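Side-chain contacts in MarR Like Protein, TVG0766549 (Thermoplasma volcanium, PDB 3LFK), which is of unknown function, was reported as a mechanosensitive channel, but has the fold of MarR-like transcriptional regulators and may therefore bind DNA: residues Glu97-Ala100 / Gln101-Val105; Asp37-Ser40 / Leu41-Leu45; Gly50-Leu54 / Tyr55-Asn59; Asn59-Leu63 / Lys64-Ser68. One frame throughout, in Å; residues are numbered along the deposited sequence.

Contact 1 of 4, residues Glu97-Ala100 / Gln101-Val105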
# COMPACT_ATOMS: atom_id res chain seq x y z
N GLU A 97 -1.85 -5.67 1.65
CA GLU A 97 -3.17 -5.43 2.25
C GLU A 97 -2.98 -5.12 3.73
O GLU A 97 -3.58 -4.18 4.26
CB GLU A 97 -4.07 -6.66 2.06
CG GLU A 97 -4.27 -6.98 0.59
CD GLU A 97 -5.69 -7.31 0.23
OE1 GLU A 97 -6.26 -8.22 0.88
OE2 GLU A 97 -6.22 -6.68 -0.70
N PHE A 98 -2.12 -5.90 4.38
CA PHE A 98 -1.84 -5.69 5.80
C PHE A 98 -1.33 -4.27 6.09
O PHE A 98 -1.80 -3.58 7.00
CB PHE A 98 -0.78 -6.71 6.27
CG PHE A 98 -0.38 -6.57 7.71
CD1 PHE A 98 -1.17 -7.12 8.72
CD2 PHE A 98 0.75 -5.84 8.07
CE1 PHE A 98 -0.82 -6.93 10.06
CE2 PHE A 98 1.10 -5.65 9.40
CZ PHE A 98 0.31 -6.20 10.39
N VAL A 99 -0.34 -3.84 5.31
CA VAL A 99 0.26 -2.54 5.52
C VAL A 99 -0.73 -1.44 5.19
O VAL A 99 -0.81 -0.44 5.91
CB VAL A 99 1.55 -2.44 4.66
CG1 VAL A 99 2.05 -1.02 4.62
CG2 VAL A 99 2.62 -3.36 5.27
N ALA A 100 -1.47 -1.61 4.10
CA ALA A 100 -2.45 -0.61 3.67
C ALA A 100 -3.51 -0.45 4.75
O ALA A 100 -3.89 0.67 5.08
CB ALA A 100 -3.10 -1.04 2.34
N GLN A 101 -3.97 -1.57 5.31
CA GLN A 101 -5.00 -1.50 6.35
C GLN A 101 -4.45 -0.85 7.64
O GLN A 101 -5.15 -0.06 8.29
CB GLN A 101 -5.53 -2.89 6.65
CG GLN A 101 -6.89 -2.89 7.41
CD GLN A 101 -8.01 -2.19 6.64
OE1 GLN A 101 -7.82 -1.72 5.52
NE2 GLN A 101 -9.19 -2.12 7.26
N ALA A 102 -3.21 -1.17 8.01
CA ALA A 102 -2.60 -0.59 9.21
C ALA A 102 -2.53 0.92 9.09
O ALA A 102 -2.81 1.66 10.05
CB ALA A 102 -1.22 -1.17 9.44
N ILE A 103 -2.14 1.40 7.90
CA ILE A 103 -2.04 2.83 7.66
C ILE A 103 -3.43 3.45 7.66
O ILE A 103 -3.62 4.54 8.23
CB ILE A 103 -1.32 3.09 6.30
CG1 ILE A 103 0.16 2.70 6.43
CG2 ILE A 103 -1.45 4.58 5.88
CD1 ILE A 103 0.95 2.71 5.09
N ARG A 104 -4.39 2.79 7.02
CA ARG A 104 -5.76 3.32 6.97
C ARG A 104 -6.33 3.47 8.38
O ARG A 104 -6.94 4.48 8.70
CB ARG A 104 -6.68 2.39 6.18
CG ARG A 104 -6.53 2.46 4.68
CD ARG A 104 -7.58 1.58 4.02
NE ARG A 104 -8.94 2.10 4.22
CZ ARG A 104 -10.05 1.43 3.94
NH1 ARG A 104 -9.99 0.20 3.45
NH2 ARG A 104 -11.23 1.99 4.14
N VAL A 105 -6.13 2.44 9.20
CA VAL A 105 -6.64 2.50 10.57
C VAL A 105 -5.95 3.59 11.38
O VAL A 105 -6.62 4.35 12.10
CB VAL A 105 -6.48 1.14 11.26
CG1 VAL A 105 -6.76 1.27 12.75
CG2 VAL A 105 -7.43 0.14 10.61

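Contact 2 of 4, residues Asp37-Ser40 / Leu41-Leu45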
# COMPACT_ATOMS: atom_id res chain seq x y z
N ASP A 37 4.13 9.42 -2.08
CA ASP A 37 3.57 8.97 -3.34
C ASP A 37 3.26 7.47 -3.28
O ASP A 37 2.22 7.01 -3.78
CB ASP A 37 4.50 9.33 -4.51
CG ASP A 37 5.95 8.87 -4.30
OD1 ASP A 37 6.31 8.46 -3.18
OD2 ASP A 37 6.73 8.92 -5.26
N GLU A 38 4.15 6.71 -2.65
CA GLU A 38 3.96 5.27 -2.52
C GLU A 38 2.78 4.93 -1.61
O GLU A 38 2.00 4.05 -1.92
CB GLU A 38 5.27 4.63 -1.99
CG GLU A 38 6.34 4.64 -3.08
CD GLU A 38 7.76 4.47 -2.58
OE1 GLU A 38 7.98 4.26 -1.38
OE2 GLU A 38 8.67 4.57 -3.43
N VAL A 39 2.65 5.68 -0.52
CA VAL A 39 1.55 5.47 0.40
C VAL A 39 0.25 5.79 -0.33
O VAL A 39 -0.71 5.03 -0.27
CB VAL A 39 1.70 6.37 1.63
CG1 VAL A 39 0.48 6.20 2.54
CG2 VAL A 39 2.95 5.99 2.43
N SER A 40 0.21 6.92 -1.02
CA SER A 40 -0.99 7.28 -1.79
C SER A 40 -1.40 6.17 -2.76
O SER A 40 -2.58 5.78 -2.84
CB SER A 40 -0.72 8.57 -2.57
OG SER A 40 -0.57 9.65 -1.66
N LEU A 41 -0.43 5.63 -3.51
CA LEU A 41 -0.77 4.58 -4.45
C LEU A 41 -1.24 3.30 -3.75
O LEU A 41 -2.16 2.65 -4.19
CB LEU A 41 0.43 4.26 -5.35
CG LEU A 41 0.09 3.15 -6.36
CD1 LEU A 41 -1.09 3.55 -7.27
CD2 LEU A 41 1.33 2.87 -7.21
N LEU A 42 -0.57 2.92 -2.66
CA LEU A 42 -0.97 1.72 -1.93
C LEU A 42 -2.42 1.84 -1.43
O LEU A 42 -3.19 0.88 -1.52
CB LEU A 42 -0.01 1.52 -0.74
CG LEU A 42 -0.23 0.25 0.09
CD1 LEU A 42 0.20 -0.95 -0.71
CD2 LEU A 42 0.59 0.33 1.39
N LEU A 43 -2.77 3.01 -0.90
CA LEU A 43 -4.13 3.21 -0.41
C LEU A 43 -5.12 3.27 -1.57
O LEU A 43 -6.27 2.85 -1.43
CB LEU A 43 -4.21 4.50 0.43
CG LEU A 43 -3.36 4.47 1.71
CD1 LEU A 43 -3.60 5.75 2.52
CD2 LEU A 43 -3.70 3.26 2.53
N PHE A 44 -4.68 3.77 -2.71
CA PHE A 44 -5.57 3.82 -3.88
C PHE A 44 -5.90 2.36 -4.25
O PHE A 44 -7.04 2.01 -4.50
CB PHE A 44 -4.86 4.53 -5.03
CG PHE A 44 -5.61 4.47 -6.34
CD1 PHE A 44 -6.56 5.44 -6.66
CD2 PHE A 44 -5.36 3.45 -7.25
CE1 PHE A 44 -7.25 5.37 -7.87
CE2 PHE A 44 -6.04 3.38 -8.47
CZ PHE A 44 -6.99 4.34 -8.77
N LEU A 45 -4.89 1.50 -4.27
CA LEU A 45 -5.12 0.11 -4.61
C LEU A 45 -6.05 -0.56 -3.58
O LEU A 45 -6.93 -1.34 -3.95
CB LEU A 45 -3.78 -0.65 -4.69
CG LEU A 45 -2.87 -0.17 -5.84
CD1 LEU A 45 -1.46 -0.78 -5.68
CD2 LEU A 45 -3.46 -0.59 -7.18

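Contact 3 of 4, residues Gly50-Leu54 / Tyr55-Asn59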
# COMPACT_ATOMS: atom_id res chain seq x y z
N GLY A 50 -8.12 -3.81 -3.77
CA GLY A 50 -6.85 -4.50 -3.78
C GLY A 50 -6.57 -5.20 -5.11
O GLY A 50 -5.67 -6.03 -5.18
N LYS A 51 -7.32 -4.85 -6.16
CA LYS A 51 -7.15 -5.44 -7.50
C LYS A 51 -7.73 -4.49 -8.55
O LYS A 51 -8.92 -4.17 -8.47
CB LYS A 51 -7.88 -6.77 -7.58
CG LYS A 51 -7.79 -7.42 -8.94
CD LYS A 51 -8.15 -8.90 -8.85
CE LYS A 51 -7.68 -9.65 -10.07
NZ LYS A 51 -7.95 -11.11 -9.93
N ILE A 52 -6.93 -4.10 -9.55
CA ILE A 52 -7.38 -3.12 -10.56
C ILE A 52 -6.54 -3.12 -11.87
O ILE A 52 -5.35 -3.46 -11.86
CB ILE A 52 -7.34 -1.71 -9.90
CG1 ILE A 52 -8.02 -0.65 -10.76
CG2 ILE A 52 -5.90 -1.29 -9.70
CD1 ILE A 52 -8.12 0.71 -10.05
N PRO A 53 -7.14 -2.76 -13.02
CA PRO A 53 -6.39 -2.73 -14.29
C PRO A 53 -5.29 -1.66 -14.27
O PRO A 53 -5.47 -0.58 -13.69
CB PRO A 53 -7.47 -2.37 -15.32
CG PRO A 53 -8.69 -2.97 -14.75
CD PRO A 53 -8.59 -2.61 -13.28
N LEU A 54 -4.16 -1.94 -14.91
CA LEU A 54 -3.08 -0.96 -14.91
C LEU A 54 -3.51 0.38 -15.52
O LEU A 54 -3.11 1.44 -15.04
CB LEU A 54 -1.85 -1.50 -15.65
CG LEU A 54 -0.67 -0.54 -15.79
CD1 LEU A 54 0.01 -0.27 -14.43
CD2 LEU A 54 0.33 -1.16 -16.74
N TYR A 55 -4.35 0.36 -16.56
CA TYR A 55 -4.73 1.64 -17.15
C TYR A 55 -5.48 2.55 -16.17
O TYR A 55 -5.42 3.77 -16.29
CB TYR A 55 -5.54 1.41 -18.46
CG TYR A 55 -6.97 1.02 -18.27
CD1 TYR A 55 -7.93 1.97 -17.90
CD2 TYR A 55 -7.37 -0.31 -18.41
CE1 TYR A 55 -9.25 1.59 -17.67
CE2 TYR A 55 -8.69 -0.69 -18.18
CZ TYR A 55 -9.62 0.27 -17.81
OH TYR A 55 -10.91 -0.12 -17.58
N ARG A 56 -6.16 2.00 -15.17
CA ARG A 56 -6.84 2.87 -14.21
C ARG A 56 -5.81 3.57 -13.33
O ARG A 56 -6.00 4.73 -12.93
CB ARG A 56 -7.83 2.08 -13.35
CG ARG A 56 -9.01 1.51 -14.15
CD ARG A 56 -10.14 1.03 -13.24
NE ARG A 56 -10.62 2.09 -12.36
CZ ARG A 56 -11.43 1.90 -11.33
NH1 ARG A 56 -11.86 0.68 -11.04
NH2 ARG A 56 -11.77 2.92 -10.55
N ILE A 57 -4.72 2.88 -13.02
CA ILE A 57 -3.67 3.48 -12.20
C ILE A 57 -3.06 4.67 -12.94
O ILE A 57 -2.80 5.71 -12.34
CB ILE A 57 -2.60 2.43 -11.86
CG1 ILE A 57 -3.20 1.44 -10.87
CG2 ILE A 57 -1.34 3.10 -11.28
CD1 ILE A 57 -2.36 0.21 -10.68
N LYS A 58 -2.88 4.54 -14.25
CA LYS A 58 -2.31 5.61 -15.04
C LYS A 58 -3.22 6.81 -15.12
O LYS A 58 -2.78 7.95 -15.05
CB LYS A 58 -2.01 5.13 -16.45
CG LYS A 58 -0.93 4.10 -16.54
CD LYS A 58 -0.59 3.88 -18.00
CE LYS A 58 0.56 2.92 -18.15
NZ LYS A 58 1.01 2.85 -19.57
N ASN A 59 -4.51 6.53 -15.28
CA ASN A 59 -5.50 7.59 -15.43
C ASN A 59 -5.97 8.29 -14.17
O ASN A 59 -6.18 9.50 -14.16
CB ASN A 59 -6.77 7.05 -16.13
CG ASN A 59 -6.51 6.49 -17.52
OD1 ASN A 59 -5.49 6.76 -18.15
ND2 ASN A 59 -7.46 5.70 -18.02

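Contact 4 of 4, residues Asn59-Leu63 / Lys64-Ser68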
# COMPACT_ATOMS: atom_id res chain seq x y z
N ASN A 59 -4.51 6.53 -15.28
CA ASN A 59 -5.50 7.59 -15.43
C ASN A 59 -5.97 8.29 -14.17
O ASN A 59 -6.18 9.50 -14.16
CB ASN A 59 -6.77 7.05 -16.13
CG ASN A 59 -6.51 6.49 -17.52
OD1 ASN A 59 -5.49 6.76 -18.15
ND2 ASN A 59 -7.46 5.70 -18.02
N GLU A 60 -6.10 7.52 -13.09
CA GLU A 60 -6.73 8.02 -11.89
C GLU A 60 -5.99 8.44 -10.63
O GLU A 60 -6.61 8.98 -9.72
CB GLU A 60 -7.80 7.00 -11.51
CG GLU A 60 -8.76 6.63 -12.64
CD GLU A 60 -9.62 5.43 -12.31
OE1 GLU A 60 -10.02 5.26 -11.14
OE2 GLU A 60 -9.93 4.65 -13.24
N THR A 61 -4.69 8.20 -10.54
CA THR A 61 -4.00 8.51 -9.30
C THR A 61 -3.41 9.90 -9.12
O THR A 61 -3.11 10.30 -8.00
CB THR A 61 -2.86 7.58 -9.07
OG1 THR A 61 -1.89 7.82 -10.10
CG2 THR A 61 -3.34 6.13 -9.11
N GLY A 62 -3.22 10.62 -10.22
CA GLY A 62 -2.66 11.95 -10.12
C GLY A 62 -1.14 11.94 -10.02
O GLY A 62 -0.53 12.96 -9.69
N LEU A 63 -0.53 10.79 -10.31
CA LEU A 63 0.92 10.65 -10.26
C LEU A 63 1.58 10.90 -11.60
O LEU A 63 1.07 10.51 -12.64
CB LEU A 63 1.29 9.23 -9.79
CG LEU A 63 0.83 8.83 -8.38
CD1 LEU A 63 0.99 7.31 -8.20
CD2 LEU A 63 1.67 9.56 -7.34
N LYS A 64 2.73 11.56 -11.58
CA LYS A 64 3.44 11.83 -12.82
C LYS A 64 4.05 10.57 -13.44
O LYS A 64 4.14 10.44 -14.66
CB LYS A 64 4.55 12.86 -12.58
CG LYS A 64 4.06 14.21 -12.10
CD LYS A 64 3.48 15.03 -13.24
CE LYS A 64 2.94 16.37 -12.72
NZ LYS A 64 3.93 17.09 -11.85
N ASP A 65 4.50 9.65 -12.60
CA ASP A 65 5.09 8.43 -13.09
C ASP A 65 4.55 7.29 -12.23
O ASP A 65 5.26 6.74 -11.40
CB ASP A 65 6.62 8.51 -12.99
CG ASP A 65 7.33 7.38 -13.75
OD1 ASP A 65 6.67 6.41 -14.18
OD2 ASP A 65 8.57 7.43 -13.89
N PRO A 66 3.27 6.93 -12.43
CA PRO A 66 2.60 5.85 -11.69
C PRO A 66 3.35 4.54 -11.76
O PRO A 66 3.43 3.80 -10.76
CB PRO A 66 1.24 5.74 -12.38
CG PRO A 66 1.02 7.08 -12.97
CD PRO A 66 2.37 7.46 -13.48
N GLU A 67 3.86 4.21 -12.93
CA GLU A 67 4.58 2.96 -13.09
C GLU A 67 5.81 2.87 -12.21
O GLU A 67 6.13 1.79 -11.70
CB GLU A 67 4.96 2.70 -14.55
CG GLU A 67 3.74 2.68 -15.45
CD GLU A 67 4.06 2.26 -16.86
OE1 GLU A 67 5.26 2.09 -17.20
OE2 GLU A 67 3.10 2.10 -17.64
N SER A 68 6.53 3.97 -12.04
CA SER A 68 7.72 3.95 -11.19
C SER A 68 7.31 3.73 -9.74
O SER A 68 7.96 2.98 -9.00
CB SER A 68 8.48 5.27 -11.30
OG SER A 68 9.60 5.28 -10.42

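Contact 1 of 4, residues Glu97-Ala100 / Gln101-Val105
Ile103 lies against Val99 one turn earlier in helix 94-116, the two aliphatic side chains leaving the helix in the same direction. From its CB, which sits near both Val99 O and Ala100 O, the Ile103 chain runs back along the preceding turn. CG1 is swung beside the backbone N (chi1 -70°), and this brings it over the carbonyl oxygen of Val99, with Ile103 CG1 3.3 Å from Val99 O. The chain then extends, so that CD1 at the tip passes that oxygen and ends on a valine methyl, Ile103 CD1 to Val99 CG1 being 3.9 Å. The same carbonyl accepts the backbone bond from Ile103 N to Val99 O (3.0 Å), so its oxygen is both hydrogen-bonded and flanked by the isoleucine's carbons.

Arg104 treats the carbonyl of Ala100 likewise, though without a methyl-to-methyl contact. Its N donates to Ala100 O at 2.9 Å, and its CG comes within 3.2 Å of Ala100 O before the chain bends at chi3. Gln101 N to Glu97 O (2.8 Å) and Ala102 N to Phe98 O (3.0 Å) complete the run of four bonds. Val99 and Ala100 also touch Leu42 and Lys46, respectively, of helix 36-47, while Phe98 packs on Lys21 and Pro22. The arrangement is the i to i+4 ladder of a regular alpha-helix, here the long C-terminal helix that follows the wing hairpin of a winged helix-turn-helix fold.

Contact 2 of 4, residues Asp37-Ser40 / Leu41-Leu45
On helix 36-47, central to this winged helix-turn-helix fold, Leu43 runs alongside Val39 of the turn before. The contact between their tips is modest, Val39 CG1 to Leu43 CD1 at 4.1 Å. Leu43 reaches it because its CG is turned beside the backbone N (chi1 -64°), back toward the preceding turn, while Val39 holds CG1 beside its own carbonyl carbon. The other large side chains fan out around the axis. Leu41, Leu42 and Phe44 all carry CG on the far side from their backbone N, and their ends serve different neighbours: Leu41 meets Val69 and Leu73 of helix 66-76, Leu42 meets Ala100 of helix 94-116, and the Phe44 ring meets His48 with the planes at about 45°.

Three polar side chains bind near the start of the helix. Ser40 OG is hydrogen-bonded to Gln36 O and Asp37 OD1 to Ser35 OG. OE1 of the buried Glu38 is gripped by two hydrogen bonds; the one with Tyr76 OH links helix 36-47 to helix 66-76, the one with Ser35 N stays at the start of the helix.

Main-chain bonds hold the spacing of the turns. Leu42 N reaches Glu38 O at 2.9 Å, and Phe44 N reaches Ser40 O at the same distance but with a more bent N-H...O angle of 146°. Leu43 CG lies 3.4 Å from Val39 O, the oxygen that also accepts from Leu43 N at 3.0 Å.

Contact 3 of 4, residues Gly50-Leu54 / Tyr55-Asn59
Ile52 lays its outer carbons across the Arg56 side chain at about a right angle, CD1 reaching Arg56 CB at 3.6 Å. The same methyl sits 3.6 Å above one face of the guanidinium, offset toward its rim, while Arg56 NE is engaged by Glu60 in a salt bridge. The other branch, Ile52 CG2, points to the buried side and meets Ile57 CD1 at 4.0 Å, next to Leu41 and Leu45 of helix 36-47.

Pro53 ends the strand and occupies the N-cap position of helix 54-60. In this winged helix-turn-helix domain the chain passes from strand to helix without an intervening loop but turns sharply, the axes of 51-53 and 55-59 making 79°. The proline ring lies beside Tyr55, its CB 3.5 Å from Tyr55 CE2; the phenol is folded back to it by a chi1 of 78°. Pro53 O accepts from Arg56 N at 3.1 Å, the donor standing well above the carbonyl plane.

Leu54 gives the helix its first i to i+4 bond, Lys58 N to Leu54 O at 3.2 Å, and the same oxygen takes a weak second bond from Ile57 N. The Leu54 side chain turns to Leu70 of helix 66-76, with CD1 only loosely against Ile57 CD1 at 4.5 Å.

Contact 4 of 4, residues Asn59-Leu63 / Lys64-Ser68
Leu63 and Pro66 make the main apolar meeting in the turn between helices 54-60 and 66-76, with Leu63 CB 3.8 Å from Pro66 CG. The proline ring also lies along the leucine carbonyl, its CD 3.4 Å from Leu63 O. Beyond CB, the leucine chain passes beside the ring's root, where CD1 comes to 4.1 Å from Pro66 CA, and its end continues to Asp37 of helix 36-47. Lys64 follows Leu63 directly, so chain connectivity sets the base of its side chain beside the leucine carbonyl; the rest then bends at chi2 and chi4.

On the earlier side, Thr61 prepares the turn. With chi1 at 66°, its OG1 stands between the backbone N and the carbonyl carbon and accepts from Leu63 N at 3.3 Å, forming an ST turn around Gly62, whose positive phi takes the chain out of the helix. The same hydroxyl is hydrogen-bonded to Ile57 O. On the later side, Asp65 is the N-cap of helix 66-76: its OD1 takes Ser68 N at 3.2 Å, the donor coming from above the carboxylate plane.

No hydrogen bond joins 59-63 to 64-68; they meet by van der Waals contact, while each half has its own side-chain-to-backbone bond. The chemistry implies a turn of the helix-turn-helix shaped by local capping and by proline against leucine, and the aspartate's negative charge probably suits the positive end of the helix dipole.

How the contacts relate
Contact 2 lies among the other three. Its helix meets contact 1 through Leu42 and Leu43, with Leu43 CD2 3.6 Å from Arg104 CG, and contact 3 through Leu45, whose CD2 is 3.6 Å from Ile52 CG2. It meets contact 4 where Phe44 CD2 approaches Thr61 CG2 at 3.8 Å. Contacts 3 and 4 share Asn59 and helix 54-60, and a salt bridge from Lys58 NZ to Glu67 OE2 (2.9 Å) spans the turn. Contacts 1 and 4 do not touch, their nearest atoms being about 14 Å apart. Contacts 3 and 4 run from strand 51-53 through helix 54-60 to the start of helix 66-76; contact 1 lies in the first half of helix 94-116.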